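Local structure of biofilm-associated surface protein (Staphylococcus aureus, 7C7U) at residues A[295-298]-A[299-303]; A[335-338]-A[339-342]; A[368-371]-A[372-376]; A[393-397]-A[398-402]. The protein takes part in cell adhesion and biofilm formation at the staphylococcal cell surface, probably acting as a calcium-dependent switch for assembly into functional amyloid. All coordinates share one frame; numbering follows the deposited sequence.

Contact 1 of 4, residues A[295-298]-A[299-303]; sequences TIDE and VGNGT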
loop_
_atom_site.group_PDB
_atom_site.type_symbol
_atom_site.label_atom_id
_atom_site.label_comp_id
_atom_site.label_asym_id
_atom_site.label_seq_id
_atom_site.Cartn_x
_atom_site.Cartn_y
_atom_site.Cartn_z
ATOM N N THR A 295 20.762 16.850 13.262
ATOM C CA THR A 295 21.262 17.480 12.054
ATOM C C THR A 295 21.890 16.428 11.152
ATOM O O THR A 295 22.455 15.434 11.627
ATOM C CB THR A 295 22.282 18.575 12.362
ATOM O OG1 THR A 295 23.560 17.981 12.588
ATOM C CG2 THR A 295 21.863 19.367 13.589
ATOM N N ILE A 296 21.772 16.660 9.841
ATOM C CA ILE A 296 22.345 15.811 8.804
ATOM C C ILE A 296 23.182 16.687 7.885
ATOM O O ILE A 296 22.895 17.875 7.711
ATOM C CB ILE A 296 21.250 15.071 8.004
ATOM C CG1 ILE A 296 20.063 16.006 7.761
ATOM C CG2 ILE A 296 20.796 13.812 8.722
ATOM C CD1 ILE A 296 19.123 15.538 6.687
ATOM N N ASP A 297 24.225 16.103 7.298
ATOM C CA ASP A 297 25.047 16.851 6.357
ATOM C C ASP A 297 24.466 16.689 4.950
ATOM O O ASP A 297 23.387 16.117 4.767
ATOM C CB ASP A 297 26.522 16.443 6.468
ATOM C CG ASP A 297 26.797 15.008 6.038
ATOM O OD1 ASP A 297 25.949 14.371 5.383
ATOM O OD2 ASP A 297 27.890 14.497 6.371
ATOM N N GLU A 298 25.193 17.165 3.932
ATOM C CA GLU A 298 24.616 17.236 2.593
ATOM C C GLU A 298 24.375 15.860 1.992
ATOM O O GLU A 298 23.659 15.763 0.994
ATOM C CB GLU A 298 25.509 18.046 1.641
ATOM C CG GLU A 298 26.656 17.248 1.020
ATOM C CD GLU A 298 27.862 17.066 1.927
ATOM O OE1 GLU A 298 27.761 17.340 3.148
ATOM O OE2 GLU A 298 28.912 16.618 1.409
ATOM N N VAL A 299 24.958 14.801 2.555
ATOM C CA VAL A 299 24.740 13.447 2.067
ATOM C C VAL A 299 23.847 12.637 2.995
ATOM O O VAL A 299 23.575 11.464 2.717
ATOM C CB VAL A 299 26.080 12.728 1.823
ATOM C CG1 VAL A 299 26.669 12.200 3.119
ATOM C CG2 VAL A 299 25.925 11.621 0.780
ATOM N N GLY A 300 23.312 13.253 4.034
ATOM C CA GLY A 300 22.346 12.603 4.896
ATOM C C GLY A 300 22.915 11.993 6.160
ATOM O O GLY A 300 22.176 11.309 6.876
ATOM N N ASN A 301 24.192 12.238 6.462
ATOM C CA ASN A 301 24.855 11.656 7.625
ATOM C C ASN A 301 24.820 12.593 8.821
ATOM O O ASN A 301 24.934 13.815 8.679
ATOM C CB ASN A 301 26.312 11.318 7.290
ATOM C CG ASN A 301 26.419 10.240 6.259
ATOM O OD1 ASN A 301 25.459 9.508 6.018
ATOM N ND2 ASN A 301 27.582 10.122 5.643
ATOM N N GLY A 302 24.684 12.009 10.011
ATOM C CA GLY A 302 24.729 12.790 11.227
ATOM C C GLY A 302 25.173 11.940 12.399
ATOM O O GLY A 302 25.275 10.711 12.313
ATOM N N THR A 303 25.422 12.627 13.507
ATOM C CA THR A 303 25.847 11.991 14.744
ATOM C C THR A 303 25.344 12.838 15.902
ATOM O O THR A 303 25.237 14.063 15.792
ATOM C CB THR A 303 27.375 11.827 14.785
ATOM O OG1 THR A 303 27.758 11.252 16.038
ATOM C CG2 THR A 303 28.051 13.171 14.639
HETATM O O HOH W 1 22.702 15.924 15.287
#

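Contact 2 of 4, residues A[335-338]-A[339-342]; sequences VNNI and LTKD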
loop_
_atom_site.group_PDB
_atom_site.type_symbol
_atom_site.label_atom_id
_atom_site.label_comp_id
_atom_site.label_asym_id
_atom_site.label_seq_id
_atom_site.Cartn_x
_atom_site.Cartn_y
_atom_site.Cartn_z
ATOM N N VAL A 335 3.807 12.612 0.804
ATOM C CA VAL A 335 4.685 11.492 0.463
ATOM C C VAL A 335 4.477 11.053 -0.982
ATOM O O VAL A 335 5.373 10.454 -1.587
ATOM C CB VAL A 335 4.471 10.320 1.448
ATOM C CG1 VAL A 335 3.190 9.572 1.160
ATOM C CG2 VAL A 335 5.706 9.365 1.448
ATOM N N ASN A 336 3.313 11.356 -1.558
ATOM C CA ASN A 336 3.026 11.007 -2.943
ATOM C C ASN A 336 3.825 11.841 -3.937
ATOM O O ASN A 336 3.796 11.539 -5.135
ATOM C CB ASN A 336 1.516 11.158 -3.211
ATOM C CG ASN A 336 0.697 10.078 -2.535
ATOM O OD1 ASN A 336 1.125 8.927 -2.472
ATOM N ND2 ASN A 336 -0.481 10.438 -2.019
ATOM N N ASN A 337 4.525 12.880 -3.478
ATOM C CA ASN A 337 5.333 13.730 -4.345
ATOM C C ASN A 337 6.733 13.186 -4.607
ATOM O O ASN A 337 7.477 13.796 -5.380
ATOM C CB ASN A 337 5.477 15.130 -3.734
ATOM C CG ASN A 337 4.173 15.890 -3.702
ATOM O OD1 ASN A 337 3.762 16.402 -2.662
ATOM N ND2 ASN A 337 3.503 15.950 -4.842
ATOM N N ILE A 338 7.124 12.073 -3.992
ATOM C CA ILE A 338 8.513 11.630 -4.124
ATOM C C ILE A 338 8.714 10.847 -5.413
ATOM O O ILE A 338 9.613 11.149 -6.206
ATOM C CB ILE A 338 8.940 10.797 -2.900
ATOM C CG1 ILE A 338 8.789 11.599 -1.607
ATOM C CG2 ILE A 338 10.377 10.312 -3.097
ATOM C CD1 ILE A 338 8.890 10.738 -0.321
ATOM N N LEU A 339 7.886 9.828 -5.650
ATOM C CA LEU A 339 8.013 9.080 -6.888
ATOM C C LEU A 339 7.542 9.880 -8.093
ATOM O O LEU A 339 7.927 9.560 -9.223
ATOM C CB LEU A 339 7.257 7.755 -6.807
ATOM C CG LEU A 339 7.987 6.546 -6.193
ATOM C CD1 LEU A 339 8.585 6.820 -4.812
ATOM C CD2 LEU A 339 7.034 5.353 -6.166
ATOM N N THR A 340 6.748 10.923 -7.878
ATOM C CA THR A 340 6.356 11.801 -8.968
ATOM C C THR A 340 7.353 12.930 -9.182
ATOM O O THR A 340 7.034 13.892 -9.878
ATOM C CB THR A 340 4.960 12.387 -8.707
ATOM O OG1 THR A 340 5.004 13.223 -7.546
ATOM C CG2 THR A 340 3.940 11.286 -8.483
ATOM N N LYS A 341 8.543 12.861 -8.587
ATOM C CA LYS A 341 9.533 13.875 -8.911
ATOM C C LYS A 341 9.789 13.809 -10.413
ATOM O O LYS A 341 9.732 12.731 -11.013
ATOM C CB LYS A 341 10.829 13.670 -8.128
ATOM C CG LYS A 341 11.838 14.790 -8.339
ATOM C CD LYS A 341 13.231 14.437 -7.831
ATOM C CE LYS A 341 13.991 13.604 -8.847
ATOM N NZ LYS A 341 15.467 13.684 -8.646
ATOM N N ASP A 342 10.027 14.959 -11.032
ATOM C CA ASP A 342 10.221 15.035 -12.484
ATOM C C ASP A 342 9.002 14.560 -13.267
ATOM O O ASP A 342 9.125 14.206 -14.445
ATOM C CB ASP A 342 11.428 14.216 -12.958
ATOM C CG ASP A 342 12.709 14.617 -12.288
ATOM O OD1 ASP A 342 13.496 13.698 -11.984
ATOM O OD2 ASP A 342 12.915 15.827 -12.041
HETATM O O HOH W 2 5.758 9.010 -4.036
HETATM O O HOH W 3 6.012 15.681 -7.100
#

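Contact 3 of 4, residues A[368-371]-A[372-376]; sequences LTDS and KGALI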
loop_
_atom_site.group_PDB
_atom_site.type_symbol
_atom_site.label_atom_id
_atom_site.label_comp_id
_atom_site.label_asym_id
_atom_site.label_seq_id
_atom_site.Cartn_x
_atom_site.Cartn_y
_atom_site.Cartn_z
ATOM N N LEU A 368 26.196 2.707 16.907
ATOM C CA LEU A 368 26.822 3.351 18.048
ATOM C C LEU A 368 28.338 3.279 17.895
ATOM O O LEU A 368 28.883 2.288 17.403
ATOM C CB LEU A 368 26.407 2.669 19.371
ATOM C CG LEU A 368 24.936 2.887 19.761
ATOM C CD1 LEU A 368 24.428 1.825 20.736
ATOM C CD2 LEU A 368 24.823 4.283 20.362
ATOM N N THR A 369 29.018 4.322 18.361
ATOM C CA THR A 369 30.475 4.359 18.355
ATOM C C THR A 369 30.967 4.747 19.737
ATOM O O THR A 369 30.276 5.442 20.483
ATOM C CB THR A 369 31.056 5.374 17.350
ATOM O OG1 THR A 369 30.410 6.644 17.538
ATOM C CG2 THR A 369 30.903 4.884 15.902
ATOM N N ASP A 370 32.177 4.302 20.082
ATOM C CA ASP A 370 32.731 4.750 21.350
ATOM C C ASP A 370 33.297 6.160 21.179
ATOM O O ASP A 370 33.240 6.752 20.092
ATOM C CB ASP A 370 33.769 3.747 21.883
ATOM C CG ASP A 370 35.034 3.645 21.031
ATOM O OD1 ASP A 370 35.305 4.527 20.198
ATOM O OD2 ASP A 370 35.795 2.655 21.230
ATOM N N SER A 371 33.895 6.693 22.253
ATOM C CA SER A 371 34.418 8.059 22.211
ATOM C C SER A 371 35.605 8.221 21.266
ATOM O O SER A 371 36.030 9.355 21.031
ATOM C CB SER A 371 34.803 8.530 23.617
ATOM O OG SER A 371 35.765 7.681 24.225
ATOM N N LYS A 372 36.141 7.139 20.704
ATOM C CA LYS A 372 37.189 7.234 19.695
ATOM C C LYS A 372 36.677 6.952 18.282
ATOM O O LYS A 372 37.477 6.859 17.346
ATOM C CB LYS A 372 38.337 6.281 20.045
ATOM C CG LYS A 372 38.871 6.443 21.475
ATOM C CD LYS A 372 40.167 5.655 21.674
ATOM C CE LYS A 372 40.864 6.009 23.002
ATOM N NZ LYS A 372 39.966 5.760 24.175
ATOM N N GLY A 373 35.360 6.827 18.105
ATOM C CA GLY A 373 34.769 6.582 16.809
ATOM C C GLY A 373 34.733 5.134 16.368
ATOM O O GLY A 373 34.311 4.858 15.240
ATOM N N ALA A 374 35.159 4.201 17.207
ATOM C CA ALA A 374 35.115 2.796 16.842
ATOM C C ALA A 374 33.717 2.241 17.060
ATOM O O ALA A 374 32.998 2.672 17.959
ATOM C CB ALA A 374 36.144 1.993 17.640
ATOM N N LEU A 375 33.334 1.281 16.216
ATOM C CA LEU A 375 31.979 0.734 16.229
ATOM C C LEU A 375 31.764 -0.158 17.451
ATOM O O LEU A 375 32.563 -1.066 17.724
ATOM C CB LEU A 375 31.732 -0.074 14.946
ATOM C CG LEU A 375 30.460 -0.935 14.897
ATOM C CD1 LEU A 375 29.282 -0.017 14.774
ATOM C CD2 LEU A 375 30.443 -1.932 13.725
ATOM N N ILE A 376 30.687 0.095 18.192
ATOM C CA ILE A 376 30.284 -0.847 19.225
ATOM C C ILE A 376 29.793 -2.115 18.548
ATOM O O ILE A 376 28.913 -2.070 17.676
ATOM C CB ILE A 376 29.202 -0.244 20.138
ATOM C CG1 ILE A 376 29.629 1.116 20.726
ATOM C CG2 ILE A 376 28.861 -1.247 21.278
ATOM C CD1 ILE A 376 30.947 1.056 21.569
#

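Contact 4 of 4, residues A[393-397]-A[398-402]; sequences DGLLD and RYERQ. With CA (calcium ion), chain D; CA (calcium ion), chain E.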
loop_
_atom_site.group_PDB
_atom_site.type_symbol
_atom_site.label_atom_id
_atom_site.label_comp_id
_atom_site.label_asym_id
_atom_site.label_seq_id
_atom_site.Cartn_x
_atom_site.Cartn_y
_atom_site.Cartn_z
ATOM N N ASP A 393 -0.372 5.802 -10.802
ATOM C CA ASP A 393 -1.386 6.857 -10.753
ATOM C C ASP A 393 -1.010 8.007 -9.820
ATOM O O ASP A 393 -1.839 8.895 -9.580
ATOM C CB ASP A 393 -2.755 6.293 -10.343
ATOM C CG ASP A 393 -2.773 5.714 -8.947
ATOM O OD1 ASP A 393 -1.817 5.934 -8.174
ATOM O OD2 ASP A 393 -3.765 5.027 -8.612
ATOM N N GLY A 394 0.202 7.990 -9.258
ATOM C CA GLY A 394 0.654 9.054 -8.392
ATOM C C GLY A 394 0.425 8.834 -6.908
ATOM O O GLY A 394 0.977 9.586 -6.103
ATOM N N LEU A 395 -0.379 7.849 -6.520
ATOM C CA LEU A 395 -0.639 7.545 -5.113
ATOM C C LEU A 395 0.114 6.283 -4.713
ATOM O O LEU A 395 -0.163 5.207 -5.258
ATOM C CB LEU A 395 -2.127 7.326 -4.864
ATOM C CG LEU A 395 -3.087 8.454 -5.228
ATOM C CD1 LEU A 395 -4.512 8.059 -4.800
ATOM C CD2 LEU A 395 -2.678 9.765 -4.591
ATOM N N LEU A 396 1.002 6.396 -3.717
ATOM C CA LEU A 396 1.765 5.232 -3.275
ATOM C C LEU A 396 0.830 4.090 -2.906
ATOM O O LEU A 396 -0.280 4.312 -2.419
ATOM C CB LEU A 396 2.644 5.580 -2.065
ATOM C CG LEU A 396 3.786 6.567 -2.309
ATOM C CD1 LEU A 396 4.585 6.839 -1.024
ATOM C CD2 LEU A 396 4.700 6.027 -3.419
ATOM N N ASP A 397 1.294 2.855 -3.131
ATOM C CA ASP A 397 0.582 1.662 -2.680
ATOM C C ASP A 397 0.036 1.829 -1.271
ATOM O O ASP A 397 -1.168 1.668 -1.029
ATOM C CB ASP A 397 1.508 0.446 -2.691
ATOM C CG ASP A 397 1.741 -0.123 -4.071
ATOM O OD1 ASP A 397 1.678 0.624 -5.058
ATOM O OD2 ASP A 397 2.029 -1.335 -4.152
ATOM N N ARG A 398 0.923 2.146 -0.323
ATOM C CA ARG A 398 0.487 2.198 1.070
ATOM C C ARG A 398 -0.444 3.371 1.323
ATOM O O ARG A 398 -1.315 3.282 2.190
ATOM C CB ARG A 398 1.691 2.251 2.015
ATOM C CG ARG A 398 2.401 3.571 2.085
ATOM C CD ARG A 398 3.693 3.405 2.873
ATOM N NE ARG A 398 4.663 2.625 2.120
ATOM C CZ ARG A 398 5.699 1.982 2.651
ATOM N NH1 ARG A 398 5.930 2.005 3.963
ATOM N NH2 ARG A 398 6.503 1.307 1.858
ATOM N N TYR A 399 -0.289 4.472 0.584
ATOM C CA TYR A 399 -1.267 5.550 0.691
ATOM C C TYR A 399 -2.641 5.086 0.234
ATOM O O TYR A 399 -3.644 5.355 0.904
ATOM C CB TYR A 399 -0.814 6.767 -0.109
ATOM C CG TYR A 399 -1.719 7.971 0.022
ATOM C CD1 TYR A 399 -2.850 8.117 -0.793
ATOM C CD2 TYR A 399 -1.444 8.969 0.948
ATOM C CE1 TYR A 399 -3.666 9.214 -0.689
ATOM C CE2 TYR A 399 -2.281 10.080 1.066
ATOM C CZ TYR A 399 -3.380 10.198 0.240
ATOM O OH TYR A 399 -4.225 11.290 0.335
ATOM N N GLU A 400 -2.713 4.375 -0.901
ATOM C CA GLU A 400 -4.011 3.910 -1.397
ATOM C C GLU A 400 -4.644 2.935 -0.418
ATOM O O GLU A 400 -5.855 2.999 -0.158
ATOM C CB GLU A 400 -3.887 3.268 -2.791
ATOM C CG GLU A 400 -3.441 4.234 -3.898
ATOM C CD GLU A 400 -3.810 3.781 -5.315
ATOM O OE1 GLU A 400 -5.027 3.788 -5.660
ATOM O OE2 GLU A 400 -2.885 3.450 -6.106
ATOM N N ARG A 401 -3.833 2.046 0.159
ATOM C CA ARG A 401 -4.346 1.053 1.092
ATOM C C ARG A 401 -4.834 1.702 2.381
ATOM O O ARG A 401 -5.892 1.334 2.900
ATOM C CB ARG A 401 -3.262 0.018 1.397
ATOM C CG ARG A 401 -3.308 -1.198 0.501
ATOM C CD ARG A 401 -2.453 -2.324 1.061
ATOM N NE ARG A 401 -1.069 -1.915 1.261
ATOM C CZ ARG A 401 -0.115 -2.094 0.353
ATOM N NH1 ARG A 401 -0.402 -2.673 -0.805
ATOM N NH2 ARG A 401 1.122 -1.691 0.602
ATOM N N GLN A 402 -4.080 2.666 2.912
ATOM C CA GLN A 402 -4.354 3.186 4.246
ATOM C C GLN A 402 -5.223 4.435 4.251
ATOM O O GLN A 402 -6.013 4.614 5.183
ATOM C CB GLN A 402 -3.048 3.509 4.978
ATOM C CG GLN A 402 -2.073 2.365 5.102
ATOM C CD GLN A 402 -0.675 2.869 5.430
ATOM O OE1 GLN A 402 -0.475 4.073 5.637
ATOM N NE2 GLN A 402 0.308 1.959 5.451
HETATM CA CA CA D . -0.930 3.974 -7.066
HETATM CA CA CA E . -4.856 3.343 -7.895
HETATM O O HOH W 4 -0.440 1.619 -6.167
#

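Contact 1 of 4, residues A[295-298]-A[299-303]
Asp297 and Asn301 close a type I beta turn with a G1 bulge, the tight reversal through which the loop after strand 290-294 enters strand 301-305. Two backbone hydrogen bonds define it: Gly300 N donates to Asp297 O (3.0 Å), and Asp297 N donates to Asn301 O (2.8 Å). Gly300 takes the left-handed conformation (phi 97°) that the bulge demands; lacking a CB, it does so without pressing against the carbonyl oxygen of Val299.

The side chain of Asp297 adds a second layer of bonds. Its CG stands between the backbone N and the carbonyl carbon (chi1 66°), which folds the carboxylate back over the turn. There OD1 receives Val299 N at 3.0 Å, forming an Asx turn, and Asn301 N also at 3.0 Å. The two donors approach from opposite faces of the carboxylate plane, so OD1 is clasped between them. Aspartate suits the place because its short arm sets one acceptor oxygen close to two backbone N-H groups.

The remaining contacts are looser. The CB of Asn301 lies beside the carboxylate, the two side chains pointing the same way with carboxylate and amide planes 47° apart. On Ile296, branch CG2 meets Gly300 O at 3.4 Å, while the side chain also packs on Tyr255 and Ile257 of strand 252-257. Gly302 CA makes a weak C-H contact with Thr295 O, which Tyr255 OH also binds.

A water-mediated link joins the two arms at the open end: the water accepts from Thr295 N (3.0 Å) and donates to Thr303 O (3.2 Å).

Contact 2 of 4, residues A[335-338]-A[339-342]
The hydroxyl OG1 of Thr340 sits among backbone oxygens, 3.2 Å from Asn336 O, to which it may donate, although its single proton has another acceptor within reach. A water 2.7 Å from Thr340 OG1 also hydrogen-bonds to this hydroxyl and donates to Asn337 O. The threonine OG1 lies between its own backbone N and carbonyl carbon (chi1 65°), which turns it back toward the preceding residues and lays CG2 against Asn336 O at 3.4 Å. Threonine suits the place: its hydroxyl reaches toward a carbonyl and a water while its methyl packs against the same Asn336 O.

The backbone from Ile338 to Lys341 forms a type I beta turn. Lys341 N donates to Ile338 O at 3.1 Å, arriving well above the carbonyl plane, 66° out of it. A second water links Val335 O to Leu339 N, donating to the former and accepting from the latter (2.8 Å).

Ile338 and Leu339, brought near each other at CG2 and CD1, are suited to the side that packs on strand 359-369, at Phe362 and Glu360. Lys341 instead sends its long chain away from the turn. Two waters and one hydroxyl thus take up part of the backbone's hydrogen bonding here, beside the bonding of Leu339 with Lys357.

Contact 3 of 4, residues A[368-371]-A[372-376]
The flat carboxylate of Asp370 is held from both faces: Lys372 N reaches OD1 from one side at 2.8 Å and Ala374 N from the other at 3.0 Å, each well out of the carboxylate plane. With CG set between the backbone N and the carbonyl carbon (chi1 67°), the side chain folds back over the turn, which puts OD1 between these two N-H groups. The methyl of Ala374 lies alongside, its CB 3.7 Å from Asp370 OD2, an oxygen that is hydrogen-bonded to Ser203 OG. Both carboxylate oxygens of this buried aspartate are therefore engaged. A small residue fits at 374, where a bare methyl group can rest against the acid.

The backbone itself forms a type I beta turn from Asp370 to Gly373, continued by a G1 bulge. Gly373 N donates to Asp370 O at 2.9 Å, and Asp370 N to Ala374 O at 2.8 Å, this last bond lying in the carbonyl plane. Glycine fits the positive phi of Gly373 (84°), since a CB here would press on the carbonyl O of Lys372. One step further out, Ile376 N donates to Leu368 O at 2.9 Å, and Thr369 and Leu375 form a single beta bridge.

Apolar groups fill in around this turn. Ile376 sets CG1 against Leu368 CB at 3.8 Å and bends CD1 over to Asp370 CB (chi2 -59°).

The turn reverses the chain at the end of strand 359-369, before strand 381-388. The side chains of Leu368 and Thr369 touch Tyr253 and Ala252 of strand 252-257, and Leu375 packs on Leu198 and Glu199 of helix 193-199.

Contact 4 of 4, residues A[393-397]-A[398-402]
Asp393 and Glu400 approach from opposite directions in a calcium loop of EF-hand type leading into helix 397-404, with a second calcium shared with the following segment. Their carboxylate planes are turned 51° apart, and each acid, its charge probably neutralised by calcium, bridges both metals. With CG between backbone N and carbonyl carbon (chi1 64°), Asp393 gives OD1 to the first calcium at 2.4 Å and OD2 to the second at 2.1 Å. Glu400 OE2 binds both ions, at 2.2 and 2.7 Å, while OE1 joins only the second; Ser406 is a further polar partner of Glu400. Asp389 and Asp391 help complete the first site, and Asp391, Asp407, Asn410 and Asp420 the second.

An Asx turn, Leu395 N to Asp393 OD1, steadies the loop, and Leu395 O joins the first calcium. The Leu395 side chain crosses Glu400 at about a right angle, CB to CG 3.5 Å, and meets the Tyr399 ring obliquely through CD2. At the N-cap, Leu396 O accepts Glu400 N nearly along the C=O axis.

The Arg401 guanidinium lays one face over Asp397 O; both side chains have Ser23 as polar partner. Asp397 OD1 accepts from a water at 2.6 Å that coordinates the first calcium.

Overall arrangement
The four contacts follow one another along the chain and fall into two pairs. Contacts 1 and 3, with centres about 17 Å apart, use the same four-stranded antiparallel sheet: strands 301-305 and 359-369 flank strand 252-257, and each carries a type I turn with a G1 bulge built on an aspartate. Contacts 2 and 4, centres about 12 Å apart, touch directly, Asn336 OD1 lying 2.8 Å from Leu396 N in a probable hydrogen bond. The centres of contacts 3 and 4 are about 40 Å apart. Contact 2 thus ties the loop between strands 323-331 and 359-369 to the calcium-binding loop, so calcium binding could be felt there.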